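Local structure of monomethylamine corrinoid protein 1 (Methanosarcina barkeri, 3EZX) at residues L94-V99 with A140-E145; N134-A139 with K163-R168. The protein carries methyl groups on a bound corrinoid between MtmB and MtbA in methanogenesis from monomethylamine. One frame throughout, in Å; residues are numbered along the deposited sequence.

Contact 1. Residues L94-V99 with A140-E145; sequences LAITFV and AKHKGE
H142, just past helix 132-141, lays its imidazole over a methyl of L94 on strand 94-99. CD2 of L94 stands 3.4 Å from the centroid of the H142 ring and only 5° off its normal, a CH-pi contact centred on the face. The leucine's first torsion (chi1 176°) carries CG off the strand, and the second puts CD2 under the ring; the two side chains cross at about a right angle. From an oblique direction, I96 CD1 comes to 4.4 Å from H142 CD2. The chain then makes a type II beta turn from H142 to E145, with G144 at the position whose positive phi calls for glycine. E145, extended beyond CG, brings OE2 within 3.8 Å of L94 CD2. The same OE2 accepts a weak bond from H142 ND1, 2.8 Å long and bent to 127°, the oxygen lying off the ring plane on the side where L94 sits. An alanine in place of H142 would probably open a gap over L94 and beside I96 and deprive the E145 carboxylate of its weak partner. The turn thus packs the link between helix 132-141 and strand 147-152 on the neighbouring parallel strand of the Rossmann-like B12-binding domain. No hydrogen bond joins the two segments, which meet by dispersion and CH-pi contact; just beyond, the L94 backbone pairs with K146 and L148. The carboxylate near ND1 might modestly favour a protonated imidazole, while L94 offers hydrocarbon over the same face toward which OE2 is displaced.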
ATOM      1  N   LEU A  94     -16.657  -3.142   3.313  1.00 43.64           N
ATOM      2  CA  LEU A  94     -15.872  -2.263   4.166  1.00 40.35           C
ATOM      3  C   LEU A  94     -14.443  -2.769   4.296  1.00 49.11           C
ATOM      4  O   LEU A  94     -14.216  -3.916   4.682  1.00 45.33           O
ATOM      5  CB  LEU A  94     -16.489  -2.186   5.561  1.00 47.13           C
ATOM      6  CG  LEU A  94     -15.675  -1.366   6.571  1.00 45.78           C
ATOM      7  CD1 LEU A  94     -15.847   0.112   6.257  1.00 25.27           C
ATOM      8  CD2 LEU A  94     -16.137  -1.674   7.986  1.00 29.88           C
ATOM      9  N   ALA A  95     -13.483  -1.911   3.977  1.00 46.97           N
ATOM     10  CA  ALA A  95     -12.087  -2.291   4.080  1.00 42.08           C
ATOM     11  C   ALA A  95     -11.442  -1.569   5.252  1.00 39.72           C
ATOM     12  O   ALA A  95     -11.507  -0.347   5.360  1.00 40.55           O
ATOM     13  CB  ALA A  95     -11.356  -1.947   2.796  1.00 28.54           C
ATOM     14  N   ILE A  96     -10.839  -2.345   6.141  1.00 33.82           N
ATOM     15  CA  ILE A  96     -10.145  -1.816   7.308  1.00 35.56           C
ATOM     16  C   ILE A  96      -8.660  -1.968   6.994  1.00 38.45           C
ATOM     17  O   ILE A  96      -8.128  -3.086   7.027  1.00 33.15           O
ATOM     18  CB  ILE A  96     -10.508  -2.627   8.582  1.00 39.42           C
ATOM     19  CG1 ILE A  96     -12.030  -2.561   8.836  1.00 30.44           C
ATOM     20  CG2 ILE A  96      -9.720  -2.093   9.768  1.00 28.97           C
ATOM     21  CD1 ILE A  96     -12.485  -3.457   9.981  1.00 17.32           C
ATOM     22  N   THR A  97      -8.011  -0.851   6.669  1.00 36.46           N
ATOM     23  CA  THR A  97      -6.599  -0.843   6.299  1.00 36.13           C
ATOM     24  C   THR A  97      -5.629  -0.449   7.403  1.00 28.47           C
ATOM     25  O   THR A  97      -5.903   0.455   8.195  1.00 21.79           O
ATOM     26  CB  THR A  97      -6.351   0.112   5.095  1.00 46.88           C
ATOM     27  OG1 THR A  97      -6.946   1.396   5.351  1.00 45.88           O
ATOM     28  CG2 THR A  97      -6.938  -0.472   3.803  1.00 55.18           C
ATOM     29  N   PHE A  98      -4.472  -1.102   7.424  1.00 25.89           N
ATOM     30  CA  PHE A  98      -3.502  -0.812   8.471  1.00 23.09           C
ATOM     31  C   PHE A  98      -2.100  -1.306   8.127  1.00 25.13           C
ATOM     32  O   PHE A  98      -1.918  -2.129   7.238  1.00 25.20           O
ATOM     33  CB  PHE A  98      -3.961  -1.501   9.748  1.00 18.45           C
ATOM     34  CG  PHE A  98      -4.113  -2.989   9.588  1.00 24.78           C
ATOM     35  CD1 PHE A  98      -3.060  -3.840   9.888  1.00 24.91           C
ATOM     36  CD2 PHE A  98      -5.295  -3.534   9.097  1.00 26.61           C
ATOM     37  CE1 PHE A  98      -3.176  -5.217   9.698  1.00 20.11           C
ATOM     38  CE2 PHE A  98      -5.420  -4.906   8.903  1.00 24.24           C
ATOM     39  CZ  PHE A  98      -4.358  -5.750   9.206  1.00 22.25           C
ATOM     40  N   VAL A  99      -1.110  -0.782   8.838  1.00 26.06           N
ATOM     41  CA  VAL A  99       0.269  -1.196   8.665  1.00 22.50           C
ATOM     42  C   VAL A  99       0.624  -1.870   9.994  1.00 28.77           C
ATOM     43  O   VAL A  99       0.305  -1.346  11.057  1.00 21.51           O
ATOM     44  CB  VAL A  99       1.188   0.012   8.433  1.00 30.41           C
ATOM     45  CG1 VAL A  99       2.610  -0.464   8.190  1.00 27.03           C
ATOM     46  CG2 VAL A  99       0.680   0.832   7.264  1.00 11.72           C
ATOM     47  N   ALA A 140     -14.456  -6.389  15.252  1.00 46.58           N
ATOM     48  CA  ALA A 140     -15.555  -6.779  16.128  1.00 46.96           C
ATOM     49  C   ALA A 140     -16.731  -5.818  15.999  1.00 48.61           C
ATOM     50  O   ALA A 140     -17.881  -6.243  15.923  1.00 58.35           O
ATOM     51  CB  ALA A 140     -15.075  -6.826  17.578  1.00 49.90           C
ATOM     52  N   LYS A 141     -16.437  -4.521  15.977  1.00 53.79           N
ATOM     53  CA  LYS A 141     -17.470  -3.496  15.855  1.00 59.00           C
ATOM     54  C   LYS A 141     -18.255  -3.688  14.565  1.00 62.66           C
ATOM     55  O   LYS A 141     -19.395  -3.242  14.452  1.00 66.78           O
ATOM     56  CB  LYS A 141     -16.842  -2.095  15.846  1.00 55.61           C
ATOM     57  CG  LYS A 141     -15.961  -1.771  17.045  1.00 65.38           C
ATOM     58  CD  LYS A 141     -15.255  -0.433  16.860  1.00 65.01           C
ATOM     59  CE  LYS A 141     -14.218  -0.188  17.948  1.00 77.05           C
ATOM     60  NZ  LYS A 141     -13.409   1.040  17.690  1.00 79.15           N
ATOM     61  N   HIS A 142     -17.637  -4.349  13.591  1.00 61.10           N
ATOM     62  CA  HIS A 142     -18.272  -4.581  12.299  1.00 56.97           C
ATOM     63  C   HIS A 142     -18.562  -6.058  12.040  1.00 53.14           C
ATOM     64  O   HIS A 142     -18.641  -6.492  10.892  1.00 60.70           O
ATOM     65  CB  HIS A 142     -17.382  -4.024  11.182  1.00 53.16           C
ATOM     66  CG  HIS A 142     -17.243  -2.533  11.209  1.00 55.18           C
ATOM     67  ND1 HIS A 142     -18.274  -1.684  10.874  1.00 52.93           N
ATOM     68  CD2 HIS A 142     -16.198  -1.741  11.546  1.00 63.11           C
ATOM     69  CE1 HIS A 142     -17.872  -0.432  11.002  1.00 51.35           C
ATOM     70  NE2 HIS A 142     -16.616  -0.439  11.409  1.00 58.87           N
ATOM     71  N   LYS A 143     -18.726  -6.827  13.108  1.00 45.23           N
ATOM     72  CA  LYS A 143     -19.001  -8.251  12.971  1.00 54.83           C
ATOM     73  C   LYS A 143     -20.334  -8.490  12.277  1.00 57.64           C
ATOM     74  O   LYS A 143     -21.340  -7.852  12.598  1.00 52.45           O
ATOM     75  CB  LYS A 143     -19.013  -8.926  14.344  1.00 56.39           C
ATOM     76  CG  LYS A 143     -19.132 -10.445  14.292  1.00 51.43           C
ATOM     77  CD  LYS A 143     -19.071 -11.040  15.692  1.00 48.86           C
ATOM     78  CE  LYS A 143     -18.957 -12.554  15.653  1.00 61.20           C
ATOM     79  NZ  LYS A 143     -18.825 -13.132  17.020  1.00 69.39           N
ATOM     80  N   GLY A 144     -20.332  -9.412  11.319  1.00 58.78           N
ATOM     81  CA  GLY A 144     -21.552  -9.737  10.605  1.00 61.52           C
ATOM     82  C   GLY A 144     -21.704  -9.085   9.247  1.00 60.26           C
ATOM     83  O   GLY A 144     -22.429  -9.596   8.392  1.00 56.25           O
ATOM     84  N   GLU A 145     -21.032  -7.959   9.037  1.00 59.84           N
ATOM     85  CA  GLU A 145     -21.134  -7.275   7.757  1.00 62.86           C
ATOM     86  C   GLU A 145     -20.004  -7.646   6.802  1.00 53.94           C
ATOM     87  O   GLU A 145     -19.162  -8.483   7.117  1.00 50.85           O
ATOM     88  CB  GLU A 145     -21.197  -5.757   7.968  1.00 65.76           C
ATOM     89  CG  GLU A 145     -20.075  -5.168   8.796  1.00 71.87           C
ATOM     90  CD  GLU A 145     -20.376  -3.747   9.244  1.00 76.84           C
ATOM     91  OE1 GLU A 145     -21.307  -3.561  10.056  1.00 78.89           O
ATOM     92  OE2 GLU A 145     -19.686  -2.816   8.783  1.00 80.47           O
TER

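Contact 2. Residues N134-A139 with K163-R168; sequences NVVEEA and KDLMDR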
ATOM      1  N   ASN A 134      -6.214  -3.724  18.218  1.00 37.37           N
ATOM      2  CA  ASN A 134      -7.041  -2.619  17.743  1.00 33.11           C
ATOM      3  C   ASN A 134      -7.652  -2.961  16.388  1.00 39.48           C
ATOM      4  O   ASN A 134      -8.679  -2.400  16.009  1.00 41.41           O
ATOM      5  CB  ASN A 134      -6.236  -1.322  17.628  1.00 39.57           C
ATOM      6  CG  ASN A 134      -5.854  -0.752  18.977  1.00 41.08           C
ATOM      7  OD1 ASN A 134      -6.662  -0.729  19.904  1.00 55.85           O
ATOM      8  ND2 ASN A 134      -4.622  -0.278  19.093  1.00 57.62           N
ATOM      9  N   VAL A 135      -7.012  -3.870  15.655  1.00 36.25           N
ATOM     10  CA  VAL A 135      -7.530  -4.287  14.358  1.00 35.13           C
ATOM     11  C   VAL A 135      -8.664  -5.256  14.662  1.00 37.73           C
ATOM     12  O   VAL A 135      -9.709  -5.237  14.012  1.00 39.98           O
ATOM     13  CB  VAL A 135      -6.453  -5.007  13.502  1.00 34.17           C
ATOM     14  CG1 VAL A 135      -7.060  -5.487  12.193  1.00 16.02           C
ATOM     15  CG2 VAL A 135      -5.295  -4.066  13.211  1.00 29.09           C
ATOM     16  N   VAL A 136      -8.444  -6.098  15.670  1.00 35.65           N
ATOM     17  CA  VAL A 136      -9.441  -7.069  16.098  1.00 39.10           C
ATOM     18  C   VAL A 136     -10.642  -6.330  16.679  1.00 36.64           C
ATOM     19  O   VAL A 136     -11.785  -6.715  16.451  1.00 41.26           O
ATOM     20  CB  VAL A 136      -8.883  -8.023  17.174  1.00 35.07           C
ATOM     21  CG1 VAL A 136      -9.978  -8.956  17.660  1.00 47.21           C
ATOM     22  CG2 VAL A 136      -7.736  -8.827  16.605  1.00 45.42           C
ATOM     23  N   GLU A 137     -10.380  -5.268  17.433  1.00 40.63           N
ATOM     24  CA  GLU A 137     -11.458  -4.490  18.026  1.00 46.36           C
ATOM     25  C   GLU A 137     -12.277  -3.819  16.936  1.00 43.02           C
ATOM     26  O   GLU A 137     -13.501  -3.717  17.039  1.00 42.64           O
ATOM     27  CB  GLU A 137     -10.899  -3.438  18.992  1.00 37.71           C
ATOM     28  CG  GLU A 137     -10.658  -3.970  20.398  1.00 61.15           C
ATOM     29  CD  GLU A 137     -10.054  -2.938  21.335  1.00 70.03           C
ATOM     30  OE1 GLU A 137     -10.499  -1.770  21.307  1.00 79.55           O
ATOM     31  OE2 GLU A 137      -9.142  -3.300  22.109  1.00 64.34           O
ATOM     32  N   GLU A 138     -11.597  -3.373  15.886  1.00 37.28           N
ATOM     33  CA  GLU A 138     -12.263  -2.709  14.773  1.00 38.90           C
ATOM     34  C   GLU A 138     -13.130  -3.716  14.025  1.00 41.28           C
ATOM     35  O   GLU A 138     -14.255  -3.407  13.629  1.00 36.05           O
ATOM     36  CB  GLU A 138     -11.225  -2.111  13.824  1.00 39.85           C
ATOM     37  CG  GLU A 138     -11.779  -1.082  12.850  1.00 49.12           C
ATOM     38  CD  GLU A 138     -12.389   0.114  13.559  1.00 53.69           C
ATOM     39  OE1 GLU A 138     -11.860   0.506  14.620  1.00 42.06           O
ATOM     40  OE2 GLU A 138     -13.388   0.671  13.051  1.00 57.13           O
ATOM     41  N   ALA A 139     -12.601  -4.923  13.844  1.00 40.10           N
ATOM     42  CA  ALA A 139     -13.324  -5.980  13.144  1.00 46.67           C
ATOM     43  C   ALA A 139     -14.559  -6.418  13.926  1.00 49.01           C
ATOM     44  O   ALA A 139     -15.581  -6.775  13.339  1.00 50.90           O
ATOM     45  CB  ALA A 139     -12.406  -7.172  12.905  1.00 45.01           C
ATOM     46  N   LYS A 163       0.818 -13.146  11.860  1.00 59.03           N
ATOM     47  CA  LYS A 163       0.422 -14.485  12.263  1.00 55.27           C
ATOM     48  C   LYS A 163      -0.435 -14.323  13.507  1.00 49.63           C
ATOM     49  O   LYS A 163      -1.578 -14.781  13.555  1.00 53.64           O
ATOM     50  CB  LYS A 163       1.652 -15.342  12.580  1.00 59.11           C
ATOM     51  CG  LYS A 163       1.318 -16.795  12.890  1.00 65.95           C
ATOM     52  CD  LYS A 163       2.565 -17.642  13.083  1.00 72.20           C
ATOM     53  CE  LYS A 163       2.201 -19.095  13.366  1.00 81.20           C
ATOM     54  NZ  LYS A 163       3.404 -19.967  13.507  1.00 90.31           N
ATOM     55  N   ASP A 164       0.129 -13.653  14.506  1.00 49.30           N
ATOM     56  CA  ASP A 164      -0.565 -13.400  15.759  1.00 50.24           C
ATOM     57  C   ASP A 164      -1.953 -12.831  15.486  1.00 47.39           C
ATOM     58  O   ASP A 164      -2.938 -13.277  16.067  1.00 49.43           O
ATOM     59  CB  ASP A 164       0.246 -12.422  16.616  1.00 63.77           C
ATOM     60  CG  ASP A 164      -0.508 -11.957  17.855  1.00 74.83           C
ATOM     61  OD1 ASP A 164      -1.523 -11.241  17.711  1.00 84.73           O
ATOM     62  OD2 ASP A 164      -0.083 -12.306  18.974  1.00 76.70           O
ATOM     63  N   LEU A 165      -2.029 -11.846  14.598  1.00 42.74           N
ATOM     64  CA  LEU A 165      -3.308 -11.238  14.262  1.00 42.81           C
ATOM     65  C   LEU A 165      -4.305 -12.323  13.857  1.00 52.83           C
ATOM     66  O   LEU A 165      -5.379 -12.444  14.452  1.00 56.72           O
ATOM     67  CB  LEU A 165      -3.123 -10.222  13.131  1.00 32.88           C
ATOM     68  CG  LEU A 165      -4.342  -9.488  12.560  1.00 26.86           C
ATOM     69  CD1 LEU A 165      -5.198  -8.900  13.677  1.00 16.81           C
ATOM     70  CD2 LEU A 165      -3.855  -8.391  11.618  1.00 27.14           C
ATOM     71  N   MET A 166      -3.950 -13.117  12.851  1.00 55.84           N
ATOM     72  CA  MET A 166      -4.830 -14.186  12.401  1.00 59.75           C
ATOM     73  C   MET A 166      -5.191 -15.103  13.565  1.00 58.85           C
ATOM     74  O   MET A 166      -6.347 -15.504  13.712  1.00 56.21           O
ATOM     75  CB  MET A 166      -4.171 -14.997  11.279  1.00 48.51           C
ATOM     76  CG  MET A 166      -4.089 -14.252   9.964  1.00 48.24           C
ATOM     77  SD  MET A 166      -5.683 -13.544   9.488  1.00 69.36           S
ATOM     78  CE  MET A 166      -6.252 -14.725   8.285  1.00 72.74           C
ATOM     79  N   ASP A 167      -4.206 -15.426  14.399  1.00 49.59           N
ATOM     80  CA  ASP A 167      -4.464 -16.290  15.542  1.00 59.76           C
ATOM     81  C   ASP A 167      -5.438 -15.644  16.525  1.00 59.80           C
ATOM     82  O   ASP A 167      -6.258 -16.335  17.133  1.00 61.92           O
ATOM     83  CB  ASP A 167      -3.162 -16.641  16.270  1.00 66.64           C
ATOM     84  CG  ASP A 167      -2.214 -17.464  15.416  1.00 82.34           C
ATOM     85  OD1 ASP A 167      -2.693 -18.344  14.667  1.00 81.91           O
ATOM     86  OD2 ASP A 167      -0.987 -17.241  15.505  1.00 91.40           O
ATOM     87  N   ARG A 168      -5.357 -14.325  16.680  1.00 56.46           N
ATOM     88  CA  ARG A 168      -6.240 -13.620  17.604  1.00 56.77           C
ATOM     89  C   ARG A 168      -7.650 -13.475  17.056  1.00 54.92           C
ATOM     90  O   ARG A 168      -8.603 -13.342  17.820  1.00 60.26           O
ATOM     91  CB  ARG A 168      -5.679 -12.234  17.949  1.00 60.75           C
ATOM     92  CG  ARG A 168      -4.309 -12.257  18.614  1.00 68.01           C
ATOM     93  CD  ARG A 168      -4.251 -13.268  19.755  1.00 88.53           C
ATOM     94  NE  ARG A 168      -3.152 -14.220  19.581  1.00 91.40           N
ATOM     95  CZ  ARG A 168      -2.945 -15.283  20.357  1.00 91.40           C
ATOM     96  NH1 ARG A 168      -3.765 -15.542  21.369  1.00 91.40           N
ATOM     97  NH2 ARG A 168      -1.918 -16.090  20.118  1.00 91.40           N
TER
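Helices 132-141 and 161-171 run in broadly the same direction, the axes of 134-139 and 163-168 crossing at -37° with a closest approach of 10.3 Å, and V136 and R168 bring their CA atoms nearest, at 7.4 Å. L165 bridges the gap with one methyl. Its CG is anti to the backbone N (chi1 178°), which carries CD1 out to the valines although the bond to CB does not itself aim at the other helix. V136 meets it with CG2, 3.9 Å from L165 CD1, the two side chains sliding past each other in opposite directions. V135, crossing L165 at about a right angle, offers its branch point instead: its CB lies 4.1 Å from the same CD1. That methyl therefore rests against two consecutive residues of helix 132-141. Farther along, V136 CG2 also touches the base of R168, 4.2 Å from its CB. The two adjacent helices share one side of the parallel sheet of the Rossmann-like domain, V135 and L165 both packing on F98 and L165 also on F182. N132 ND2 gives D164 OD1 a weak hydrogen bond, a minor polar link between the helices. Between the two segments themselves the contact is purely apolar: three branched aliphatic side chains and the arginine's first methylene hold the helices by dispersion. The guanidinium of R168 turns out of the interface and pairs with acids of its own helix, mainly E171 through NH1, with a long salt bridge of 3.7 Å from NE to D164 OD2.

In the fold
Both contacts use helix 132-141, and their centres lie about 10 Å apart. That helix belongs to the beta-alpha-beta crossover from strand 122-125 to 147-152, which spans strand 94-99 in the Rossmann-like B12-binding domain; contact 1 packs the turn that follows it on the strand, and contact 2 sets it beside helix 161-171. F98 connects them, with CZ 3.6 Å from L165 CD2 and CE2 3.7 Å from V135 CG1, while I96 CD1 packs 3.8 Å from E138 CG. Neither contact touches the cofactor: the side chains of L165 and I96 lie about 10 and 11 Å from the bound cobamide.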